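Local coordinates for Ctr9 protein (Myceliophthora thermophila, PDB 6AF0) that probably binds RNA polymerase II complexes and is built largely of helices that include tetratricopeptide repeats, at residues Asp400-Ile412 with Ala420-Val432. Residues are numbered along the deposited sequence; the frame is centred on the assembly and turned at random.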
ATOM      1  N   ASP A 400     -10.864  12.312  12.012  1.00 89.56           N
ATOM      2  CA  ASP A 400      -9.635  13.079  12.190  1.00 98.01           C
ATOM      3  C   ASP A 400      -8.530  12.271  11.547  1.00 91.80           C
ATOM      4  O   ASP A 400      -7.623  11.760  12.223  1.00 84.14           O
ATOM      5  CB  ASP A 400      -9.326  13.372  13.672  1.00106.89           C
ATOM      6  CG  ASP A 400     -10.391  14.270  14.358  1.00114.51           C
ATOM      7  OD1 ASP A 400     -11.181  14.983  13.684  1.00117.19           O
ATOM      8  OD2 ASP A 400     -10.422  14.263  15.606  1.00113.21           O
ATOM      9  N   LEU A 401      -8.619  12.202  10.217  1.00 92.64           N
ATOM     10  CA  LEU A 401      -7.806  11.306   9.373  1.00 86.89           C
ATOM     11  C   LEU A 401      -6.340  11.725   9.297  1.00 84.65           C
ATOM     12  O   LEU A 401      -5.477  10.924   8.954  1.00 80.45           O
ATOM     13  CB  LEU A 401      -8.375  11.230   7.953  1.00 82.78           C
ATOM     14  CG  LEU A 401      -9.905  11.155   7.832  1.00 91.12           C
ATOM     15  CD1 LEU A 401     -10.360  11.098   6.378  1.00 91.12           C
ATOM     16  CD2 LEU A 401     -10.453   9.969   8.611  1.00 95.04           C
ATOM     17  N   GLY A 402      -6.049  12.977   9.614  1.00 88.58           N
ATOM     18  CA  GLY A 402      -4.666  13.432   9.607  1.00 97.25           C
ATOM     19  C   GLY A 402      -3.825  12.672  10.614  1.00103.77           C
ATOM     20  O   GLY A 402      -2.723  12.194  10.292  1.00 92.17           O
ATOM     21  N   GLU A 403      -4.357  12.554  11.835  1.00108.03           N
ATOM     22  CA  GLU A 403      -3.606  11.916  12.928  1.00104.40           C
ATOM     23  C   GLU A 403      -3.461  10.421  12.714  1.00 95.69           C
ATOM     24  O   GLU A 403      -2.408   9.844  12.994  1.00 84.24           O
ATOM     25  CB  GLU A 403      -4.140  12.253  14.330  1.00107.98           C
ATOM     26  CG  GLU A 403      -5.643  12.140  14.543  1.00111.59           C
ATOM     27  CD  GLU A 403      -6.036  12.408  15.991  1.00107.96           C
ATOM     28  OE1 GLU A 403      -5.118  12.622  16.815  1.00 98.60           O
ATOM     29  OE2 GLU A 403      -7.252  12.408  16.312  1.00109.75           O
ATOM     30  N   ALA A 404      -4.509   9.819  12.159  1.00 92.55           N
ATOM     31  CA  ALA A 404      -4.446   8.451  11.665  1.00 86.75           C
ATOM     32  C   ALA A 404      -3.256   8.291  10.736  1.00 87.98           C
ATOM     33  O   ALA A 404      -2.441   7.384  10.913  1.00 87.67           O
ATOM     34  CB  ALA A 404      -5.724   8.094  10.940  1.00 84.89           C
ATOM     35  N   LYS A 405      -3.141   9.193   9.763  1.00 89.34           N
ATOM     36  CA  LYS A 405      -1.984   9.192   8.854  1.00 89.11           C
ATOM     37  C   LYS A 405      -0.682   9.266   9.621  1.00 89.77           C
ATOM     38  O   LYS A 405       0.275   8.562   9.257  1.00 84.30           O
ATOM     39  CB  LYS A 405      -2.031  10.344   7.865  1.00 91.61           C
ATOM     40  CG  LYS A 405      -3.235  10.331   6.953  1.00 92.26           C
ATOM     41  CD  LYS A 405      -3.305  11.618   6.176  1.00 93.58           C
ATOM     42  CE  LYS A 405      -2.424  11.517   4.963  1.00 95.08           C
ATOM     43  NZ  LYS A 405      -2.000  12.847   4.468  1.00107.02           N
ATOM     44  N   LEU A 406      -0.650  10.104  10.672  1.00 93.32           N
ATOM     45  CA  LEU A 406       0.559  10.226  11.515  1.00108.14           C
ATOM     46  C   LEU A 406       1.026   8.866  11.968  1.00107.82           C
ATOM     47  O   LEU A 406       2.110   8.411  11.591  1.00102.11           O
ATOM     48  CB  LEU A 406       0.358  11.020  12.817  1.00116.59           C
ATOM     49  CG  LEU A 406      -0.331  12.359  12.927  1.00129.16           C
ATOM     50  CD1 LEU A 406       0.214  13.112  14.139  1.00126.72           C
ATOM     51  CD2 LEU A 406      -0.168  13.149  11.647  1.00131.11           C
ATOM     52  N   ARG A 407       0.176   8.233  12.781  1.00103.42           N
ATOM     53  CA  ARG A 407       0.567   7.062  13.587  1.00102.98           C
ATOM     54  C   ARG A 407       0.823   5.836  12.729  1.00100.72           C
ATOM     55  O   ARG A 407       1.731   5.049  13.019  1.00101.21           O
ATOM     56  CB  ARG A 407      -0.422   6.766  14.734  1.00103.18           C
ATOM     57  CG  ARG A 407      -1.886   7.110  14.471  1.00111.64           C
ATOM     58  CD  ARG A 407      -2.674   7.221  15.768  1.00114.62           C
ATOM     59  NE  ARG A 407      -2.260   8.382  16.551  1.00106.49           N
ATOM     60  CZ  ARG A 407      -2.994   9.469  16.752  1.00116.17           C
ATOM     61  NH1 ARG A 407      -4.217   9.562  16.244  1.00120.69           N
ATOM     62  NH2 ARG A 407      -2.498  10.469  17.471  1.00119.75           N
ATOM     63  N   LEU A 408       0.053   5.700  11.650  1.00 98.57           N
ATOM     64  CA  LEU A 408       0.246   4.604  10.702  1.00 92.96           C
ATOM     65  C   LEU A 408       1.611   4.741  10.051  1.00 90.30           C
ATOM     66  O   LEU A 408       2.377   3.787   9.982  1.00 83.46           O
ATOM     67  CB  LEU A 408      -0.861   4.600   9.651  1.00 94.98           C
ATOM     68  CG  LEU A 408      -2.271   4.309  10.188  1.00 99.47           C
ATOM     69  CD1 LEU A 408      -3.359   4.917   9.309  1.00101.36           C
ATOM     70  CD2 LEU A 408      -2.496   2.815  10.343  1.00 98.71           C
ATOM     71  N   GLU A 409       1.927   5.946   9.594  1.00 96.60           N
ATOM     72  CA  GLU A 409       3.237   6.210   9.030  1.00 94.72           C
ATOM     73  C   GLU A 409       4.316   5.878  10.049  1.00 94.62           C
ATOM     74  O   GLU A 409       5.292   5.198   9.735  1.00 92.87           O
ATOM     75  CB  GLU A 409       3.339   7.661   8.579  1.00100.51           C
ATOM     76  CG  GLU A 409       4.622   7.960   7.816  1.00105.94           C
ATOM     77  CD  GLU A 409       4.403   8.959   6.702  1.00104.90           C
ATOM     78  OE1 GLU A 409       5.245   9.869   6.554  1.00112.14           O
ATOM     79  OE2 GLU A 409       3.380   8.841   5.991  1.00 96.08           O
ATOM     80  N   LYS A 410       4.103   6.341  11.279  1.00107.11           N
ATOM     81  CA  LYS A 410       5.054   6.149  12.380  1.00113.89           C
ATOM     82  C   LYS A 410       5.348   4.667  12.521  1.00108.90           C
ATOM     83  O   LYS A 410       6.500   4.262  12.625  1.00 97.80           O
ATOM     84  CB  LYS A 410       4.481   6.702  13.693  1.00118.09           C
ATOM     85  CG  LYS A 410       4.658   8.205  13.943  1.00125.62           C
ATOM     86  CD  LYS A 410       4.762   9.061  12.681  1.00134.01           C
ATOM     87  CE  LYS A 410       4.131  10.442  12.846  1.00135.00           C
ATOM     88  NZ  LYS A 410       3.895  11.097  11.526  1.00128.00           N
ATOM     89  N   MET A 411       4.277   3.879  12.482  1.00114.18           N
ATOM     90  CA  MET A 411       4.324   2.409  12.575  1.00114.41           C
ATOM     91  C   MET A 411       5.035   1.695  11.435  1.00114.65           C
ATOM     92  O   MET A 411       5.825   0.782  11.661  1.00115.59           O
ATOM     93  CB  MET A 411       2.913   1.849  12.565  1.00111.02           C
ATOM     94  CG  MET A 411       2.276   1.647  13.910  1.00103.11           C
ATOM     95  SD  MET A 411       0.897   0.550  13.610  1.00100.38           S
ATOM     96  CE  MET A 411      -0.350   1.398  14.536  1.00 93.64           C
ATOM     97  N   ILE A 412       4.680   2.049  10.206  1.00115.58           N
ATOM     98  CA  ILE A 412       5.286   1.391   9.040  1.00126.84           C
ATOM     99  C   ILE A 412       6.779   1.729   8.958  1.00127.18           C
ATOM    100  O   ILE A 412       7.580   0.936   8.446  1.00116.23           O
ATOM    101  CB  ILE A 412       4.547   1.674   7.697  1.00133.42           C
ATOM    102  CG1 ILE A 412       4.319   3.173   7.451  1.00147.60           C
ATOM    103  CG2 ILE A 412       3.200   0.958   7.661  1.00126.23           C
ATOM    104  CD1 ILE A 412       5.528   3.962   6.972  1.00150.62           C
ATOM    105  N   ALA A 420      -1.180  -1.964   9.438  1.00105.93           N
ATOM    106  CA  ALA A 420      -0.927  -0.542   9.205  1.00105.29           C
ATOM    107  C   ALA A 420      -0.969  -0.283   7.690  1.00102.51           C
ATOM    108  O   ALA A 420      -1.802   0.493   7.210  1.00 97.20           O
ATOM    109  CB  ALA A 420       0.411  -0.123   9.812  1.00100.44           C
ATOM    110  N   MET A 421      -0.115  -0.998   6.954  1.00 91.17           N
ATOM    111  CA  MET A 421      -0.005  -0.855   5.505  1.00 89.02           C
ATOM    112  C   MET A 421      -1.357  -0.855   4.785  1.00 88.66           C
ATOM    113  O   MET A 421      -1.616  -0.015   3.937  1.00100.84           O
ATOM    114  CB  MET A 421       0.889  -1.962   4.929  1.00 86.44           C
ATOM    115  CG  MET A 421       2.361  -1.818   5.279  1.00 86.74           C
ATOM    116  SD  MET A 421       3.456  -2.476   4.014  1.00 94.43           S
ATOM    117  CE  MET A 421       2.879  -4.164   3.875  1.00104.67           C
ATOM    118  N   ILE A 422      -2.213  -1.804   5.108  1.00 91.82           N
ATOM    119  CA  ILE A 422      -3.501  -1.908   4.425  1.00 94.44           C
ATOM    120  C   ILE A 422      -4.413  -0.752   4.794  1.00 90.77           C
ATOM    121  O   ILE A 422      -5.201  -0.307   3.983  1.00 96.89           O
ATOM    122  CB  ILE A 422      -4.233  -3.248   4.700  1.00 98.03           C
ATOM    123  CG1 ILE A 422      -5.545  -3.309   3.915  1.00108.26           C
ATOM    124  CG2 ILE A 422      -4.546  -3.440   6.179  1.00 88.26           C
ATOM    125  CD1 ILE A 422      -6.182  -4.681   3.872  1.00116.29           C
ATOM    126  N   LEU A 423      -4.326  -0.276   6.024  1.00 94.63           N
ATOM    127  CA  LEU A 423      -5.221   0.796   6.463  1.00 93.23           C
ATOM    128  C   LEU A 423      -4.773   2.130   5.908  1.00 93.83           C
ATOM    129  O   LEU A 423      -5.583   2.941   5.448  1.00 91.14           O
ATOM    130  CB  LEU A 423      -5.262   0.895   7.984  1.00 89.90           C
ATOM    131  CG  LEU A 423      -6.227   1.959   8.503  1.00 86.67           C
ATOM    132  CD1 LEU A 423      -7.605   1.800   7.882  1.00 85.07           C
ATOM    133  CD2 LEU A 423      -6.329   1.899  10.024  1.00 91.95           C
ATOM    134  N   LEU A 424      -3.470   2.361   5.976  1.00 89.38           N
ATOM    135  CA  LEU A 424      -2.919   3.589   5.475  1.00 90.15           C
ATOM    136  C   LEU A 424      -3.209   3.689   3.974  1.00 84.47           C
ATOM    137  O   LEU A 424      -3.850   4.637   3.534  1.00 88.17           O
ATOM    138  CB  LEU A 424      -1.428   3.685   5.809  1.00 91.60           C
ATOM    139  CG  LEU A 424      -0.741   5.026   5.504  1.00 97.75           C
ATOM    140  CD1 LEU A 424      -1.416   6.219   6.188  1.00 90.86           C
ATOM    141  CD2 LEU A 424       0.726   4.929   5.901  1.00 94.66           C
ATOM    142  N   GLY A 425      -2.801   2.676   3.217  1.00 83.66           N
ATOM    143  CA  GLY A 425      -3.045   2.626   1.760  1.00 79.20           C
ATOM    144  C   GLY A 425      -4.498   2.879   1.353  1.00 78.18           C
ATOM    145  O   GLY A 425      -4.770   3.658   0.434  1.00 69.35           O
ATOM    146  N   THR A 426      -5.431   2.229   2.044  1.00 76.18           N
ATOM    147  CA  THR A 426      -6.854   2.456   1.832  1.00 76.03           C
ATOM    148  C   THR A 426      -7.169   3.916   2.064  1.00 82.12           C
ATOM    149  O   THR A 426      -7.904   4.526   1.297  1.00 87.31           O
ATOM    150  CB  THR A 426      -7.717   1.650   2.814  1.00 78.00           C
ATOM    151  OG1 THR A 426      -7.233   0.307   2.900  1.00 90.65           O
ATOM    152  CG2 THR A 426      -9.156   1.629   2.371  1.00 77.26           C
ATOM    153  N   LEU A 427      -6.613   4.465   3.142  1.00 87.54           N
ATOM    154  CA  LEU A 427      -6.849   5.860   3.513  1.00 87.99           C
ATOM    155  C   LEU A 427      -6.442   6.817   2.381  1.00 82.14           C
ATOM    156  O   LEU A 427      -7.215   7.702   2.005  1.00 69.75           O
ATOM    157  CB  LEU A 427      -6.088   6.205   4.798  1.00 93.45           C
ATOM    158  CG  LEU A 427      -6.560   7.412   5.633  1.00106.14           C
ATOM    159  CD1 LEU A 427      -5.681   7.544   6.863  1.00103.99           C
ATOM    160  CD2 LEU A 427      -6.565   8.739   4.875  1.00113.48           C
ATOM    161  N   TYR A 428      -5.223   6.636   1.878  1.00 72.60           N
ATOM    162  CA  TYR A 428      -4.722   7.386   0.752  1.00 73.18           C
ATOM    163  C   TYR A 428      -5.571   7.170  -0.511  1.00 81.63           C
ATOM    164  O   TYR A 428      -5.960   8.129  -1.189  1.00 86.79           O
ATOM    165  CB  TYR A 428      -3.265   7.005   0.457  1.00 76.93           C
ATOM    166  CG  TYR A 428      -2.235   7.616   1.384  1.00 82.13           C
ATOM    167  CD1 TYR A 428      -2.418   8.875   1.924  1.00 88.81           C
ATOM    168  CD2 TYR A 428      -1.048   6.956   1.679  1.00 87.38           C
ATOM    169  CE1 TYR A 428      -1.476   9.447   2.756  1.00 90.35           C
ATOM    170  CE2 TYR A 428      -0.096   7.532   2.516  1.00 92.99           C
ATOM    171  CZ  TYR A 428      -0.324   8.784   3.055  1.00 90.17           C
ATOM    172  OH  TYR A 428       0.577   9.398   3.890  1.00 81.81           O
ATOM    173  N   ALA A 429      -5.859   5.921  -0.840  1.00 75.92           N
ATOM    174  CA  ALA A 429      -6.664   5.656  -2.016  1.00 76.33           C
ATOM    175  C   ALA A 429      -7.932   6.457  -1.928  1.00 69.65           C
ATOM    176  O   ALA A 429      -8.219   7.233  -2.794  1.00 67.21           O
ATOM    177  CB  ALA A 429      -6.997   4.181  -2.122  1.00 85.10           C
ATOM    178  N   GLU A 430      -8.686   6.284  -0.857  1.00 71.00           N
ATOM    179  CA  GLU A 430      -9.950   6.996  -0.728  1.00 75.79           C
ATOM    180  C   GLU A 430      -9.787   8.513  -0.824  1.00 72.97           C
ATOM    181  O   GLU A 430     -10.695   9.206  -1.229  1.00 70.85           O
ATOM    182  CB  GLU A 430     -10.638   6.643   0.580  1.00 77.46           C
ATOM    183  CG  GLU A 430     -11.201   5.235   0.623  1.00 80.54           C
ATOM    184  CD  GLU A 430     -12.400   5.112   1.544  1.00 83.63           C
ATOM    185  OE1 GLU A 430     -12.930   6.146   1.979  1.00 84.06           O
ATOM    186  OE2 GLU A 430     -12.815   3.976   1.840  1.00 86.90           O
ATOM    187  N   GLU A 431      -8.636   9.022  -0.422  1.00 80.23           N
ATOM    188  CA  GLU A 431      -8.346  10.454  -0.508  1.00 86.07           C
ATOM    189  C   GLU A 431      -8.312  10.912  -1.972  1.00 84.39           C
ATOM    190  O   GLU A 431      -8.950  11.907  -2.335  1.00 89.68           O
ATOM    191  CB  GLU A 431      -7.007  10.746   0.178  1.00 93.91           C
ATOM    192  CG  GLU A 431      -6.763  12.199   0.560  1.00103.41           C
ATOM    193  CD  GLU A 431      -5.440  12.381   1.307  1.00108.59           C
ATOM    194  OE1 GLU A 431      -5.492  12.480   2.560  1.00102.57           O
ATOM    195  OE2 GLU A 431      -4.355  12.389   0.650  1.00 98.43           O
ATOM    196  N   VAL A 432      -7.563  10.174  -2.792  1.00 70.11           N
ATOM    197  CA  VAL A 432      -7.517  10.366  -4.235  1.00 63.40           C
ATOM    198  C   VAL A 432      -8.907  10.291  -4.898  1.00 67.75           C
ATOM    199  O   VAL A 432      -9.283  11.137  -5.699  1.00 78.51           O
ATOM    200  CB  VAL A 432      -6.656   9.267  -4.890  1.00 62.25           C
ATOM    201  CG1 VAL A 432      -6.796   9.285  -6.405  1.00 66.42           C
ATOM    202  CG2 VAL A 432      -5.202   9.415  -4.503  1.00 63.75           C
TER
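Leu408, Leu424 and Leu427 mesh as knobs into holes between helices 401-414 and 418-435, whose axes in the two segments come within 9.4 Å at an angle of 141°. Leu408 enters the hole formed by Ala420, Leu423, Leu424 and Leu427; its CD2 branch lies 3.9 Å from Ala420 CA and also meets Leu423 CD2. In return Leu424 fills the gap among Lys405, Leu408, Glu409 and Ile412. Leu424 and Leu408 lie alongside each other, pointing opposite ways; Leu424 CD1 reaches Leu408 CB at 3.9 Å, a chi1 of -172° extending the leucine away from its own backbone N and into this hole. Leu427 makes the third knob: its CD1 packs against Ala404 CB, and Leu427 CD1 lies 3.7 Å from Lys405 CG, the leucine running roughly perpendicular to the lysine chain. Toward the connecting turn, Ala420 CB is wedged against Ile412 CG2 (3.7 Å) and Met411 SD (3.9 Å).

Polar contacts lie along one border and are loose. Lys405, bent at chi3 (84°), makes a long salt bridge, NZ to Glu431 OE1 at 4.0 Å; the placing of the lysine end against the Tyr428 ring is doubtful. Tyr428 OH stands 3.5 Å from Glu409 OE2. An alanine in place of Tyr428 would probably take the hydroxyl from beside Glu409 and open a gap toward Lys450 and Ala451 of helix 445-463.

The pair forms a roughly antiparallel helical hairpin, consistent with the helix pairs of TPR-like arrays: Ala404 and Met411 also touch helix 385-396, Leu424 and Tyr428 pack on helix 445-463, and Ile422 and Leu423 meet the chain of another protein.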